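Local structure of signal transduction histidine-protein kinase/phosphatase mprB (Mycobacterium hassiacum, 6BLK) at residues A[89-93]-A[94-98]; A[123-126]-A[127-131]. The protein probably autophosphorylates on a histidine using ATP, as the sensor kinase of a two-component system, here represented by its ATP-binding catalytic domain. One frame throughout, in Å; residues are numbered along the deposited sequence.

Overall arrangement
Contact 1 and contact 2 follow one another along the chain of a single ATP-binding domain, their centres about 21 Å apart and their nearest atoms about 8 Å apart, without touching. Contact 1 (89-98) is a surface turn in the long loop between strand 79-85 and helix 118-128, and through Ile91 it reaches the ATP. Contact 2 (123-131) closes that helix and is partly buried against helix 44-60. In each, a side chain binds a main-chain carbonyl: in contact 1 an arginine holds the oxygen five residues back with two nitrogens, while in contact 2 a histidine adds its ring nitrogen to a backbone bond four residues back.

Contact 1 of 2, residues A[89-93]-A[94-98]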
ATOM      1  N   PRO A  89       7.814  11.781  -5.768  1.00 15.66           N
ATOM      2  CA  PRO A  89       8.552  12.762  -4.969  1.00 12.45           C
ATOM      3  C   PRO A  89       8.811  12.353  -3.536  1.00 17.85           C
ATOM      4  O   PRO A  89       9.694  12.942  -2.889  1.00 19.08           O
ATOM      5  CB  PRO A  89       7.641  13.996  -5.013  1.00 18.59           C
ATOM      6  CG  PRO A  89       6.288  13.414  -5.204  1.00 19.75           C
ATOM      7  CD  PRO A  89       6.479  12.277  -6.139  1.00 20.47           C
ATOM      8  N   GLY A  90       8.073  11.386  -3.013  1.00 19.71           N
ATOM      9  CA  GLY A  90       8.188  11.032  -1.619  1.00 15.01           C
ATOM     10  C   GLY A  90       7.417  11.994  -0.733  1.00 21.73           C
ATOM     11  O   GLY A  90       7.109  13.121  -1.100  1.00 25.44           O
ATOM     12  N   ILE A  91       7.097  11.524   0.460  1.00 14.88           N
ATOM     13  CA  ILE A  91       6.424  12.338   1.473  1.00 16.52           C
ATOM     14  C   ILE A  91       7.467  12.720   2.518  1.00 13.34           C
ATOM     15  O   ILE A  91       8.057  11.825   3.136  1.00 16.06           O
ATOM     16  CB  ILE A  91       5.245  11.590   2.109  1.00 19.62           C
ATOM     17  CG1 ILE A  91       4.153  11.366   1.049  1.00 22.05           C
ATOM     18  CG2 ILE A  91       4.695  12.380   3.314  1.00 18.40           C
ATOM     19  CD1 ILE A  91       3.026  10.433   1.476  1.00 23.56           C
ATOM     20  N   PRO A  92       7.731  14.010   2.734  1.00 15.68           N
ATOM     21  CA  PRO A  92       8.864  14.404   3.588  1.00 16.90           C
ATOM     22  C   PRO A  92       8.599  14.104   5.054  1.00 19.26           C
ATOM     23  O   PRO A  92       7.443  13.929   5.469  1.00 22.04           O
ATOM     24  CB  PRO A  92       8.976  15.917   3.345  1.00 20.68           C
ATOM     25  CG  PRO A  92       7.584  16.333   2.969  1.00 21.12           C
ATOM     26  CD  PRO A  92       6.987  15.170   2.220  1.00 18.45           C
ATOM     27  N   PRO A  93       9.651  14.053   5.882  1.00 20.57           N
ATOM     28  CA  PRO A  93       9.470  13.612   7.276  1.00 20.15           C
ATOM     29  C   PRO A  93       8.420  14.374   8.062  1.00 25.65           C
ATOM     30  O   PRO A  93       7.690  13.755   8.846  1.00 23.33           O
ATOM     31  CB  PRO A  93      10.868  13.815   7.876  1.00 23.89           C
ATOM     32  CG  PRO A  93      11.774  13.724   6.717  1.00 27.01           C
ATOM     33  CD  PRO A  93      11.069  14.314   5.578  1.00 26.36           C
ATOM     34  N   GLN A  94       8.331  15.692   7.896  1.00 24.56           N
ATOM     35  CA  GLN A  94       7.463  16.498   8.748  1.00 36.67           C
ATOM     36  C   GLN A  94       5.980  16.236   8.492  1.00 38.43           C
ATOM     37  O   GLN A  94       5.168  16.396   9.410  1.00 31.17           O
ATOM     38  CB  GLN A  94       7.784  17.991   8.567  1.00 32.28           C
ATOM     39  CG  GLN A  94       7.523  18.584   7.181  1.00 32.12           C
ATOM     40  CD  GLN A  94       8.675  18.368   6.180  1.00 40.45           C
ATOM     41  OE1 GLN A  94       9.636  17.632   6.451  1.00 34.14           O
ATOM     42  NE2 GLN A  94       8.578  19.026   5.022  1.00 29.29           N
ATOM     43  N   GLU A  95       5.621  15.816   7.278  1.00 29.43           N
ATOM     44  CA  GLU A  95       4.248  15.494   6.907  1.00 25.38           C
ATOM     45  C   GLU A  95       3.842  14.072   7.270  1.00 20.79           C
ATOM     46  O   GLU A  95       2.665  13.731   7.116  1.00 32.73           O
ATOM     47  CB  GLU A  95       4.050  15.667   5.398  1.00 28.35           C
ATOM     48  CG  GLU A  95       4.186  17.089   4.901  1.00 32.69           C
ATOM     49  CD  GLU A  95       3.853  17.235   3.436  1.00 30.54           C
ATOM     50  OE1 GLU A  95       3.887  16.226   2.685  1.00 24.95           O
ATOM     51  OE2 GLU A  95       3.533  18.374   3.027  1.00 57.84           O
ATOM     52  N   ARG A  96       4.774  13.217   7.662  1.00 21.34           N
ATOM     53  CA  ARG A  96       4.448  11.797   7.741  1.00 17.88           C
ATOM     54  C   ARG A  96       3.415  11.502   8.829  1.00 28.84           C
ATOM     55  O   ARG A  96       2.859  10.403   8.823  1.00 28.51           O
ATOM     56  CB  ARG A  96       5.704  10.954   7.939  1.00 20.47           C
ATOM     57  CG  ARG A  96       6.547  10.848   6.677  1.00 17.42           C
ATOM     58  CD  ARG A  96       7.817  10.152   6.882  1.00 18.45           C
ATOM     59  NE  ARG A  96       8.653  10.388   5.730  1.00 15.67           N
ATOM     60  CZ  ARG A  96       9.957  10.227   5.721  1.00 22.32           C
ATOM     61  NH1 ARG A  96      10.590   9.813   6.802  1.00 29.56           N
ATOM     62  NH2 ARG A  96      10.625  10.525   4.612  1.00 25.40           N
ATOM     63  N   HIS A  97       3.108  12.479   9.700  1.00 38.34           N
ATOM     64  CA  HIS A  97       2.074  12.379  10.730  1.00 40.35           C
ATOM     65  C   HIS A  97       0.691  12.853  10.256  1.00 26.24           C
ATOM     66  O   HIS A  97      -0.296  12.707  10.995  1.00 31.11           O
ATOM     67  CB  HIS A  97       2.485  13.202  11.968  1.00 31.74           C
ATOM     68  CG  HIS A  97       2.515  14.676  11.717  1.00 46.11           C
ATOM     69  ND1 HIS A  97       1.373  15.446  11.629  1.00 47.36           N
ATOM     70  CD2 HIS A  97       3.552  15.518  11.506  1.00 47.74           C
ATOM     71  CE1 HIS A  97       1.707  16.701  11.380  1.00 46.18           C
ATOM     72  NE2 HIS A  97       3.024  16.770  11.302  1.00 64.53           N
ATOM     73  N   LEU A  98       0.585  13.462   9.080  1.00 30.89           N
ATOM     74  CA  LEU A  98      -0.719  13.714   8.486  1.00 28.08           C
ATOM     75  C   LEU A  98      -1.123  12.605   7.538  1.00 18.47           C
ATOM     76  O   LEU A  98      -2.295  12.512   7.160  1.00 20.63           O
ATOM     77  CB  LEU A  98      -0.723  15.047   7.716  1.00 32.00           C
ATOM     78  CG  LEU A  98      -0.829  16.376   8.480  1.00 45.64           C
ATOM     79  CD1 LEU A  98      -0.672  17.594   7.533  1.00 35.61           C
ATOM     80  CD2 LEU A  98      -2.157  16.446   9.228  1.00 47.12           C
TER
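The guanidinium of Arg96 meets Ile91 O at its edge, nearly in its own plane, while Pro93 CA lies 3.6 Å above one face, offset toward the rim. The grip on Ile91 O is side-on, with two nitrogens converging on a single oxygen: NE at 3.0 Å from Ile91 O is the straighter (155° at the hydrogen), and NH2 at 3.2 Å from the same atom lies in the carbonyl plane. This pair of bonds fixes the rotation of the group. With CG beside its backbone N (chi1 -74°) and the chain extended from there to NE, Arg96 runs back alongside the Pro93 ring, both pointing the same way.

The main chain here winds as a short 3-10 turn: Glu95 N bonds to Pro92 O and Arg96 N to Pro93 O. CG of Gln94 lies between the backbone N and the carbonyl carbon (chi1 64°) and the chain bends at chi2, which turns the amide back against Pro92, NE2 3.5 Å from Pro92 CG. Glu95 crosses the same ring obliquely, OE1 lying 3.3 Å from Pro92 CD, and its CB rests 3.9 Å from Ile91 CG2. Glu95 OE1 is also hydrogen-bonded to Ser106 OG, a residue that binds ATP.

Following Gly90, the turn lies early in the loop between strand 79-85 and helix 118-128, part of which forms the ATP lid in histidine kinases; buried Ile91 touches the ATP. Strand 132-137 packs against it through Tyr137, which touches Pro92 and Pro93 and makes a cation-pi contact with Arg96.

Contact 2 of 2, residues A[123-126]-A[127-131]; sequences KQVV and LKHGG
Val125 O is gripped twice by His129, through the backbone N at 3.1 Å from Val125 O and through the ring atom ND1 at 2.8 Å from it. The two donors reach the oxygen from opposite faces of its carbonyl plane. The ring bond is the straighter, 164° at the hydrogen, and the backbone one more bent; Val125 O lies in the imidazole plane, at the ring edge. Because CG of His129 stands beside its own backbone N (chi1 -73°), the ring folds back along the helix side by side with Val125, whose CG1 comes 3.8 Å from His129 ND1. With ND1 donating here and NE2 accepting from the backbone N of Asp43, both ring nitrogens are engaged and the ring's rotation is fixed, consistent with a neutral ring protonated on ND1.

Lys128 runs alongside Val125 as well, its extended chain passing CE 4.0 Å from Val125 CG1; NZ has a long, weak ion pair with Asp43. Around the helix from there, Leu127 crosses Lys123 obliquely, with CD1 3.9 Å from Lys123 CE. The side of the helix carrying Val125 and His129 packs on helix 44-60: Val125 on Leu47 and Ala50, His129 on Leu47.

Regular bonds from Leu127 N to Lys123 O and from Lys128 N to Gln124 O carry the helix to its last turn. Beyond it comes Gly130, the C' residue, whose phi is positive: Gly131 N bonds to Val126 O at 2.9 Å and Gly130 N to Leu127 O. These two bonds, with the positive phi of Gly130, make the Schellman motif that ends helix 118-128 and leads the chain into strand 132-137 of the Bergerat (GHKL) ATP-binding fold.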
ATOM      1  N   LYS A 123      -5.618   2.758   6.716  1.00 11.97           N
ATOM      2  CA  LYS A 123      -5.345   2.669   8.148  1.00 11.80           C
ATOM      3  C   LYS A 123      -6.463   1.933   8.882  1.00 11.24           C
ATOM      4  O   LYS A 123      -6.192   1.045   9.708  1.00 11.45           O
ATOM      5  CB  LYS A 123      -5.135   4.062   8.738  1.00 13.62           C
ATOM      6  CG  LYS A 123      -4.863   4.041  10.209  1.00 12.88           C
ATOM      7  CD  LYS A 123      -4.578   5.399  10.749  1.00 18.70           C
ATOM      8  CE  LYS A 123      -4.426   5.403  12.267  1.00 19.10           C
ATOM      9  NZ  LYS A 123      -3.009   5.456  12.672  1.00 44.34           N
ATOM     10  N   GLN A 124      -7.723   2.222   8.553  1.00 10.44           N
ATOM     11  CA  GLN A 124      -8.836   1.547   9.233  1.00 13.76           C
ATOM     12  C   GLN A 124      -8.794   0.033   8.985  1.00 11.56           C
ATOM     13  O   GLN A 124      -8.884  -0.788   9.922  1.00 12.60           O
ATOM     14  CB  GLN A 124     -10.159   2.145   8.748  1.00 17.34           C
ATOM     15  CG  GLN A 124     -11.383   1.566   9.500  1.00 14.31           C
ATOM     16  CD  GLN A 124     -12.614   2.464   9.419  1.00 43.17           C
ATOM     17  OE1 GLN A 124     -12.516   3.657   9.105  1.00 42.78           O
ATOM     18  NE2 GLN A 124     -13.780   1.894   9.701  1.00 56.34           N
ATOM     19  N   VAL A 125      -8.640  -0.357   7.722  1.00 11.15           N
ATOM     20  CA  VAL A 125      -8.601  -1.774   7.366  1.00 12.54           C
ATOM     21  C   VAL A 125      -7.429  -2.461   8.040  1.00  8.60           C
ATOM     22  O   VAL A 125      -7.569  -3.545   8.641  1.00  9.97           O
ATOM     23  CB  VAL A 125      -8.536  -1.931   5.844  1.00 12.92           C
ATOM     24  CG1 VAL A 125      -8.261  -3.347   5.480  1.00 13.67           C
ATOM     25  CG2 VAL A 125      -9.825  -1.494   5.200  1.00 12.02           C
ATOM     26  N   VAL A 126      -6.260  -1.829   8.004  1.00  9.47           N
ATOM     27  CA  VAL A 126      -5.079  -2.464   8.572  1.00 12.57           C
ATOM     28  C   VAL A 126      -5.246  -2.614  10.072  1.00 11.66           C
ATOM     29  O   VAL A 126      -4.976  -3.687  10.628  1.00 11.83           O
ATOM     30  CB  VAL A 126      -3.811  -1.683   8.196  1.00 11.43           C
ATOM     31  CG1 VAL A 126      -2.634  -2.186   8.965  1.00 10.65           C
ATOM     32  CG2 VAL A 126      -3.584  -1.815   6.743  1.00 13.26           C
ATOM     33  N   LEU A 127      -5.738  -1.578  10.755  1.00 11.28           N
ATOM     34  CA  LEU A 127      -5.968  -1.721  12.198  1.00 14.13           C
ATOM     35  C   LEU A 127      -7.036  -2.767  12.503  1.00 12.38           C
ATOM     36  O   LEU A 127      -6.926  -3.492  13.506  1.00 11.96           O
ATOM     37  CB  LEU A 127      -6.332  -0.376  12.820  1.00 11.82           C
ATOM     38  CG  LEU A 127      -5.223   0.670  12.809  1.00 16.14           C
ATOM     39  CD1 LEU A 127      -5.739   1.962  13.426  1.00 18.87           C
ATOM     40  CD2 LEU A 127      -4.002   0.229  13.537  1.00 18.33           C
ATOM     41  N   LYS A 128      -8.106  -2.824  11.713  1.00 11.76           N
ATOM     42  CA  LYS A 128      -9.146  -3.809  11.983  1.00 13.49           C
ATOM     43  C   LYS A 128      -8.622  -5.237  11.857  1.00 14.76           C
ATOM     44  O   LYS A 128      -9.161  -6.140  12.507  1.00 18.83           O
ATOM     45  CB  LYS A 128     -10.347  -3.564  11.075  1.00 19.62           C
ATOM     46  CG  LYS A 128     -10.413  -4.380   9.808  1.00 45.96           C
ATOM     47  CD  LYS A 128     -11.570  -3.924   8.896  1.00 50.30           C
ATOM     48  CE  LYS A 128     -11.503  -4.614   7.532  1.00 32.51           C
ATOM     49  NZ  LYS A 128     -12.584  -4.269   6.588  1.00 34.26           N
ATOM     50  N   HIS A 129      -7.544  -5.442  11.100  1.00 12.92           N
ATOM     51  CA  HIS A 129      -6.878  -6.732  10.948  1.00 13.71           C
ATOM     52  C   HIS A 129      -5.688  -6.937  11.890  1.00 13.86           C
ATOM     53  O   HIS A 129      -4.908  -7.877  11.694  1.00 16.86           O
ATOM     54  CB  HIS A 129      -6.415  -6.896   9.496  1.00 12.12           C
ATOM     55  CG  HIS A 129      -7.527  -7.162   8.542  1.00 14.09           C
ATOM     56  ND1 HIS A 129      -8.313  -6.164   8.011  1.00 12.21           N
ATOM     57  CD2 HIS A 129      -7.989  -8.321   8.020  1.00 14.20           C
ATOM     58  CE1 HIS A 129      -9.215  -6.700   7.204  1.00 14.44           C
ATOM     59  NE2 HIS A 129      -9.055  -8.011   7.215  1.00 17.90           N
ATOM     60  N   GLY A 130      -5.520  -6.083  12.881  1.00 11.48           N
ATOM     61  CA  GLY A 130      -4.447  -6.175  13.817  1.00 12.61           C
ATOM     62  C   GLY A 130      -3.093  -5.838  13.296  1.00 18.70           C
ATOM     63  O   GLY A 130      -2.100  -6.250  13.893  1.00 17.75           O
ATOM     64  N   GLY A 131      -3.009  -5.044  12.225  1.00 11.27           N
ATOM     65  CA  GLY A 131      -1.745  -4.691  11.640  1.00 13.88           C
ATOM     66  C   GLY A 131      -1.244  -3.335  12.100  1.00 15.58           C
ATOM     67  O   GLY A 131      -1.761  -2.713  13.037  1.00 16.46           O
TER